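Local coordinates for Ketoacyl_synth_N domain-containing protein (Photorhabdus luminescens subsp. laumondii, PDB 6SMO) that probably takes part in the condensation of acyl units on acyl carrier proteins, as a beta-ketoacyl synthase family member, and lines part of a pocket holding a polyketone chain, at residues Ser156-Tyr168 with Ile354-Leu366. Numbering follows the deposited sequence.
Sequences STSDVAGMQAIGY and IQRFSNQGHVCAL
Val160 lays its CG2 methyl over one face of the His362 ring, 4.0 Å from the ring centroid and shifted toward the rim, a CH-pi contact, while Thr157 brings CG2 to the ring obliquely. At the ring's edge, in plane, Ser358 OG is hydrogen-bonded to His362 ND1 at 2.8 Å. Ser358 OG accepts from Gly361 N, an ST motif, and from His362 N. His362 NE2 bonds Val184 O of the neighbouring PKS_KS domain-containing chain, so both ring nitrogens are engaged and the ring's rotation is fixed. The Arg356 and Asp159 side chains cross at about a right angle, their flat groups 57° apart; the charges stay 4.1 Å apart between Asp159 OD1 and Arg356 NH1, beyond a salt bridge, and Arg356 NE pairs with Asp280 instead. Asp159 OD2 takes a weak hydrogen bond from Asn359 N (3.3 Å). Farther along, Met163, with CG anti to its backbone N (chi1 -153°) and the chain bent at chi2, sets CG 3.7 Å from Cys364 CB and lays CE against Ile354 CG2 and Leu366 CD1. Ile166 CD1 reaches the same Leu366 methyl at 3.8 Å. Helix 161-168 thus packs across the antiparallel hairpin of strands 351-356 and 362-369, at 49° to segment 362-366, as a buried helix-on-sheet layer consistent with the layered alpha/beta architecture of the thiolase fold.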
ATOM      1  N   SER C 156      -5.238   3.457  -1.700  1.00 33.48           N
ATOM      2  CA  SER C 156      -6.117   2.792  -2.691  1.00 34.48           C
ATOM      3  C   SER C 156      -7.574   3.107  -2.356  1.00 35.03           C
ATOM      4  O   SER C 156      -8.446   2.395  -2.837  1.00 36.71           O
ATOM      5  CB  SER C 156      -5.868   1.318  -2.721  1.00 34.98           C
ATOM      6  OG  SER C 156      -4.536   1.042  -3.108  1.00 35.35           O
ATOM      7  N   THR C 157      -7.803   4.155  -1.566  1.00 34.66           N
ATOM      8  CA  THR C 157      -9.172   4.593  -1.187  1.00 34.27           C
ATOM      9  C   THR C 157      -9.928   4.977  -2.462  1.00 35.02           C
ATOM     10  O   THR C 157      -9.452   5.883  -3.173  1.00 35.48           O
ATOM     11  CB  THR C 157      -9.140   5.756  -0.186  1.00 33.68           C
ATOM     12  OG1 THR C 157      -8.104   5.514   0.766  1.00 33.08           O
ATOM     13  CG2 THR C 157     -10.457   5.938   0.534  1.00 33.71           C
ATOM     14  N   SER C 158     -11.053   4.309  -2.734  1.00 35.09           N
ATOM     15  CA  SER C 158     -11.859   4.467  -3.974  1.00 35.43           C
ATOM     16  C   SER C 158     -12.053   5.955  -4.290  1.00 35.37           C
ATOM     17  O   SER C 158     -12.535   6.688  -3.402  1.00 35.28           O
ATOM     18  CB  SER C 158     -13.181   3.751  -3.865  1.00 35.39           C
ATOM     19  OG  SER C 158     -13.017   2.359  -4.076  1.00 35.53           O
ATOM     20  N   ASP C 159     -11.640   6.372  -5.494  1.00 35.64           N
ATOM     21  CA  ASP C 159     -11.899   7.707  -6.103  1.00 35.46           C
ATOM     22  C   ASP C 159     -10.925   8.756  -5.544  1.00 34.63           C
ATOM     23  O   ASP C 159     -10.312   9.467  -6.366  1.00 34.52           O
ATOM     24  CB  ASP C 159     -13.367   8.119  -5.943  1.00 35.87           C
ATOM     25  CG  ASP C 159     -14.342   7.123  -6.551  1.00 36.51           C
ATOM     26  OD1 ASP C 159     -14.176   6.793  -7.742  1.00 37.02           O
ATOM     27  OD2 ASP C 159     -15.253   6.672  -5.827  1.00 36.29           O
ATOM     28  N   VAL C 160     -10.772   8.846  -4.216  1.00 34.25           N
ATOM     29  CA  VAL C 160     -10.029   9.949  -3.527  1.00 33.64           C
ATOM     30  C   VAL C 160      -8.650   9.465  -3.052  1.00 33.43           C
ATOM     31  O   VAL C 160      -8.128  10.060  -2.089  1.00 33.92           O
ATOM     32  CB  VAL C 160     -10.850  10.537  -2.361  1.00 33.47           C
ATOM     33  CG1 VAL C 160     -12.133  11.191  -2.850  1.00 33.57           C
ATOM     34  CG2 VAL C 160     -11.156   9.510  -1.277  1.00 33.32           C
ATOM     35  N   ALA C 161      -8.061   8.461  -3.712  1.00 33.38           N
ATOM     36  CA  ALA C 161      -6.732   7.894  -3.369  1.00 33.14           C
ATOM     37  C   ALA C 161      -5.641   8.948  -3.600  1.00 33.07           C
ATOM     38  O   ALA C 161      -4.870   9.220  -2.659  1.00 32.76           O
ATOM     39  CB  ALA C 161      -6.464   6.649  -4.179  1.00 33.13           C
ATOM     40  N   GLY C 162      -5.586   9.510  -4.811  1.00 33.40           N
ATOM     41  CA  GLY C 162      -4.590  10.520  -5.220  1.00 33.84           C
ATOM     42  C   GLY C 162      -4.795  11.848  -4.511  1.00 33.95           C
ATOM     43  O   GLY C 162      -3.794  12.555  -4.290  1.00 34.09           O
ATOM     44  N   MET C 163      -6.045  12.178  -4.171  1.00 34.60           N
ATOM     45  CA  MET C 163      -6.423  13.436  -3.470  1.00 35.44           C
ATOM     46  C   MET C 163      -5.839  13.419  -2.051  1.00 34.86           C
ATOM     47  O   MET C 163      -5.391  14.486  -1.585  1.00 35.17           O
ATOM     48  CB  MET C 163      -7.946  13.593  -3.399  1.00 36.56           C
ATOM     49  CG  MET C 163      -8.402  15.037  -3.319  1.00 37.80           C
ATOM     50  SD  MET C 163      -8.276  15.892  -4.913  1.00 39.54           S
ATOM     51  CE  MET C 163      -8.878  17.518  -4.460  1.00 39.85           C
ATOM     52  N   GLN C 164      -5.844  12.251  -1.400  1.00 34.09           N
ATOM     53  CA  GLN C 164      -5.243  12.030  -0.056  1.00 33.87           C
ATOM     54  C   GLN C 164      -3.713  12.025  -0.175  1.00 34.20           C
ATOM     55  O   GLN C 164      -3.054  12.568   0.734  1.00 34.35           O
ATOM     56  CB  GLN C 164      -5.759  10.725   0.558  1.00 33.42           C
ATOM     57  CG  GLN C 164      -7.201  10.811   1.041  1.00 33.18           C
ATOM     58  CD  GLN C 164      -7.710   9.519   1.633  1.00 33.01           C
ATOM     59  OE1 GLN C 164      -7.200   8.435   1.352  1.00 33.08           O
ATOM     60  NE2 GLN C 164      -8.735   9.624   2.462  1.00 32.77           N
ATOM     61  N   ALA C 165      -3.179  11.445  -1.256  1.00 34.21           N
ATOM     62  CA  ALA C 165      -1.727  11.291  -1.519  1.00 34.22           C
ATOM     63  C   ALA C 165      -1.030  12.659  -1.480  1.00 34.46           C
ATOM     64  O   ALA C 165       0.035  12.751  -0.842  1.00 34.76           O
ATOM     65  CB  ALA C 165      -1.506  10.596  -2.841  1.00 34.28           C
ATOM     66  N   ILE C 166      -1.613  13.677  -2.123  1.00 34.61           N
ATOM     67  CA  ILE C 166      -1.052  15.063  -2.190  1.00 34.74           C
ATOM     68  C   ILE C 166      -1.146  15.701  -0.798  1.00 34.72           C
ATOM     69  O   ILE C 166      -0.160  16.329  -0.366  1.00 34.64           O
ATOM     70  CB  ILE C 166      -1.770  15.921  -3.255  1.00 35.10           C
ATOM     71  CG1 ILE C 166      -1.717  15.288  -4.649  1.00 35.33           C
ATOM     72  CG2 ILE C 166      -1.207  17.337  -3.272  1.00 35.28           C
ATOM     73  CD1 ILE C 166      -2.761  15.823  -5.602  1.00 35.65           C
ATOM     74  N   GLY C 167      -2.298  15.546  -0.135  1.00 34.62           N
ATOM     75  CA  GLY C 167      -2.615  16.170   1.164  1.00 34.62           C
ATOM     76  C   GLY C 167      -1.681  15.720   2.276  1.00 34.62           C
ATOM     77  O   GLY C 167      -1.222  16.591   3.042  1.00 34.53           O
ATOM     78  N   TYR C 168      -1.416  14.412   2.371  1.00 34.60           N
ATOM     79  CA  TYR C 168      -0.603  13.790   3.451  1.00 34.82           C
ATOM     80  C   TYR C 168       0.891  13.884   3.113  1.00 34.58           C
ATOM     81  O   TYR C 168       1.713  13.771   4.043  1.00 34.75           O
ATOM     82  CB  TYR C 168      -1.061  12.353   3.714  1.00 35.16           C
ATOM     83  CG  TYR C 168      -2.406  12.261   4.387  1.00 35.68           C
ATOM     84  CD1 TYR C 168      -2.596  12.753   5.669  1.00 36.20           C
ATOM     85  CD2 TYR C 168      -3.496  11.700   3.741  1.00 35.93           C
ATOM     86  CE1 TYR C 168      -3.832  12.684   6.294  1.00 36.72           C
ATOM     87  CE2 TYR C 168      -4.738  11.622   4.352  1.00 36.30           C
ATOM     88  CZ  TYR C 168      -4.906  12.116   5.633  1.00 36.77           C
ATOM     89  OH  TYR C 168      -6.127  12.042   6.238  1.00 37.67           O
ATOM     90  N   ILE C 354     -10.007  22.747  -5.274  1.00 41.88           N
ATOM     91  CA  ILE C 354     -10.497  21.539  -6.003  1.00 41.69           C
ATOM     92  C   ILE C 354     -11.172  20.606  -4.994  1.00 41.75           C
ATOM     93  O   ILE C 354     -10.594  20.400  -3.911  1.00 41.73           O
ATOM     94  CB  ILE C 354      -9.334  20.841  -6.738  1.00 41.53           C
ATOM     95  CG1 ILE C 354      -8.552  21.821  -7.616  1.00 41.58           C
ATOM     96  CG2 ILE C 354      -9.837  19.648  -7.539  1.00 41.49           C
ATOM     97  CD1 ILE C 354      -7.070  21.548  -7.659  1.00 41.48           C
ATOM     98  N   GLN C 355     -12.345  20.070  -5.345  1.00 41.82           N
ATOM     99  CA  GLN C 355     -13.119  19.117  -4.506  1.00 42.11           C
ATOM    100  C   GLN C 355     -13.304  17.801  -5.268  1.00 41.81           C
ATOM    101  O   GLN C 355     -13.529  17.849  -6.495  1.00 40.83           O
ATOM    102  CB  GLN C 355     -14.479  19.704  -4.122  1.00 42.76           C
ATOM    103  CG  GLN C 355     -15.168  18.944  -2.996  1.00 43.30           C
ATOM    104  CD  GLN C 355     -16.523  19.509  -2.653  1.00 43.98           C
ATOM    105  OE1 GLN C 355     -16.783  19.904  -1.518  1.00 44.81           O
ATOM    106  NE2 GLN C 355     -17.405  19.553  -3.639  1.00 44.23           N
ATOM    107  N   ARG C 356     -13.198  16.679  -4.552  1.00 41.55           N
ATOM    108  CA  ARG C 356     -13.538  15.315  -5.038  1.00 41.53           C
ATOM    109  C   ARG C 356     -14.212  14.542  -3.901  1.00 41.10           C
ATOM    110  O   ARG C 356     -13.947  14.866  -2.728  1.00 40.77           O
ATOM    111  CB  ARG C 356     -12.285  14.575  -5.520  1.00 41.51           C
ATOM    112  CG  ARG C 356     -11.957  14.788  -6.991  1.00 41.94           C
ATOM    113  CD  ARG C 356     -11.726  13.472  -7.705  1.00 41.75           C
ATOM    114  NE  ARG C 356     -12.957  12.697  -7.814  1.00 41.99           N
ATOM    115  CZ  ARG C 356     -13.034  11.423  -8.192  1.00 41.80           C
ATOM    116  NH1 ARG C 356     -14.213  10.826  -8.256  1.00 42.87           N
ATOM    117  NH2 ARG C 356     -11.942  10.743  -8.500  1.00 41.32           N
ATOM    118  N   PHE C 357     -15.056  13.566  -4.239  1.00 41.30           N
ATOM    119  CA  PHE C 357     -15.676  12.633  -3.261  1.00 41.33           C
ATOM    120  C   PHE C 357     -16.002  11.298  -3.937  1.00 40.93           C
ATOM    121  O   PHE C 357     -16.144  11.249  -5.175  1.00 42.24           O
ATOM    122  CB  PHE C 357     -16.895  13.268  -2.586  1.00 42.02           C
ATOM    123  CG  PHE C 357     -17.809  14.089  -3.459  1.00 42.39           C
ATOM    124  CD1 PHE C 357     -18.778  13.481  -4.243  1.00 42.66           C
ATOM    125  CD2 PHE C 357     -17.744  15.474  -3.449  1.00 42.90           C
ATOM    126  CE1 PHE C 357     -19.637  14.240  -5.023  1.00 43.59           C
ATOM    127  CE2 PHE C 357     -18.603  16.231  -4.230  1.00 43.63           C
ATOM    128  CZ  PHE C 357     -19.548  15.612  -5.015  1.00 43.93           C
ATOM    129  N   SER C 358     -16.107  10.247  -3.119  1.00 39.04           N
ATOM    130  CA  SER C 358     -16.237   8.827  -3.535  1.00 39.01           C
ATOM    131  C   SER C 358     -17.709   8.405  -3.539  1.00 39.64           C
ATOM    132  O   SER C 358     -18.564   9.214  -3.126  1.00 39.75           O
ATOM    133  CB  SER C 358     -15.425   7.937  -2.632  1.00 38.37           C
ATOM    134  OG  SER C 358     -16.021   7.849  -1.346  1.00 38.01           O
ATOM    135  N   ASN C 359     -17.974   7.173  -3.983  1.00 40.05           N
ATOM    136  CA  ASN C 359     -19.322   6.547  -4.018  1.00 40.94           C
ATOM    137  C   ASN C 359     -19.773   6.231  -2.586  1.00 41.50           C
ATOM    138  O   ASN C 359     -20.963   6.444  -2.285  1.00 42.13           O
ATOM    139  CB  ASN C 359     -19.326   5.286  -4.887  1.00 41.40           C
ATOM    140  CG  ASN C 359     -20.721   4.781  -5.189  1.00 42.13           C
ATOM    141  OD1 ASN C 359     -21.422   5.345  -6.026  1.00 43.62           O
ATOM    142  ND2 ASN C 359     -21.125   3.711  -4.525  1.00 42.28           N
ATOM    143  N   GLN C 360     -18.853   5.746  -1.743  1.00 42.12           N
ATOM    144  CA  GLN C 360     -19.132   5.298  -0.349  1.00 42.79           C
ATOM    145  C   GLN C 360     -19.417   6.509   0.549  1.00 42.54           C
ATOM    146  O   GLN C 360     -20.121   6.328   1.564  1.00 42.21           O
ATOM    147  CB  GLN C 360     -17.967   4.463   0.188  1.00 43.40           C
ATOM    148  CG  GLN C 360     -17.841   3.099  -0.478  1.00 44.29           C
ATOM    149  CD  GLN C 360     -18.970   2.171  -0.106  1.00 45.53           C
ATOM    150  OE1 GLN C 360     -19.786   1.790  -0.943  1.00 46.55           O
ATOM    151  NE2 GLN C 360     -19.032   1.805   1.164  1.00 46.36           N
ATOM    152  N   GLY C 361     -18.879   7.686   0.202  1.00 41.89           N
ATOM    153  CA  GLY C 361     -19.267   8.980   0.801  1.00 41.35           C
ATOM    154  C   GLY C 361     -18.109   9.733   1.438  1.00 40.15           C
ATOM    155  O   GLY C 361     -18.323  10.309   2.522  1.00 40.52           O
ATOM    156  N   HIS C 362     -16.939   9.764   0.792  1.00 38.96           N
ATOM    157  CA  HIS C 362     -15.775  10.599   1.201  1.00 38.30           C
ATOM    158  C   HIS C 362     -16.072  12.068   0.885  1.00 38.58           C
ATOM    159  O   HIS C 362     -17.013  12.325   0.117  1.00 39.35           O
ATOM    160  CB  HIS C 362     -14.482  10.140   0.510  1.00 37.56           C
ATOM    161  CG  HIS C 362     -13.842   8.951   1.142  1.00 36.81           C
ATOM    162  ND1 HIS C 362     -14.216   7.659   0.831  1.00 36.73           N
ATOM    163  CD2 HIS C 362     -12.852   8.851   2.054  1.00 36.31           C
ATOM    164  CE1 HIS C 362     -13.489   6.813   1.532  1.00 36.52           C
ATOM    165  NE2 HIS C 362     -12.645   7.520   2.290  1.00 36.22           N
ATOM    166  N   VAL C 363     -15.309  12.989   1.482  1.00 38.60           N
ATOM    167  CA  VAL C 363     -15.275  14.438   1.119  1.00 39.20           C
ATOM    168  C   VAL C 363     -13.823  14.914   1.242  1.00 39.04           C
ATOM    169  O   VAL C 363     -13.360  15.108   2.384  1.00 39.38           O
ATOM    170  CB  VAL C 363     -16.221  15.290   1.991  1.00 39.72           C
ATOM    171  CG1 VAL C 363     -16.062  16.778   1.708  1.00 39.99           C
ATOM    172  CG2 VAL C 363     -17.676  14.878   1.829  1.00 40.08           C
ATOM    173  N   CYS C 364     -13.141  15.079   0.105  1.00 38.64           N
ATOM    174  CA  CYS C 364     -11.723  15.514   0.011  1.00 38.28           C
ATOM    175  C   CYS C 364     -11.633  16.796  -0.823  1.00 37.48           C
ATOM    176  O   CYS C 364     -12.374  16.908  -1.819  1.00 37.35           O
ATOM    177  CB  CYS C 364     -10.860  14.418  -0.600  1.00 39.00           C
ATOM    178  SG  CYS C 364     -10.850  12.891   0.377  1.00 40.63           S
ATOM    179  N   ALA C 365     -10.765  17.728  -0.423  1.00 36.78           N
ATOM    180  CA  ALA C 365     -10.538  19.015  -1.121  1.00 36.79           C
ATOM    181  C   ALA C 365      -9.118  19.526  -0.849  1.00 36.45           C
ATOM    182  O   ALA C 365      -8.624  19.345   0.282  1.00 36.05           O
ATOM    183  CB  ALA C 365     -11.576  20.023  -0.697  1.00 37.30           C
ATOM    184  N   LEU C 366      -8.501  20.139  -1.866  1.00 36.03           N
ATOM    185  CA  LEU C 366      -7.156  20.771  -1.806  1.00 35.74           C
ATOM    186  C   LEU C 366      -7.285  22.257  -2.158  1.00 35.91           C
ATOM    187  O   LEU C 366      -8.140  22.591  -3.005  1.00 35.47           O
ATOM    188  CB  LEU C 366      -6.220  20.052  -2.784  1.00 35.23           C
ATOM    189  CG  LEU C 366      -5.713  18.685  -2.326  1.00 34.93           C
ATOM    190  CD1 LEU C 366      -5.203  17.873  -3.507  1.00 34.77           C
ATOM    191  CD2 LEU C 366      -4.627  18.833  -1.271  1.00 34.82           C
TER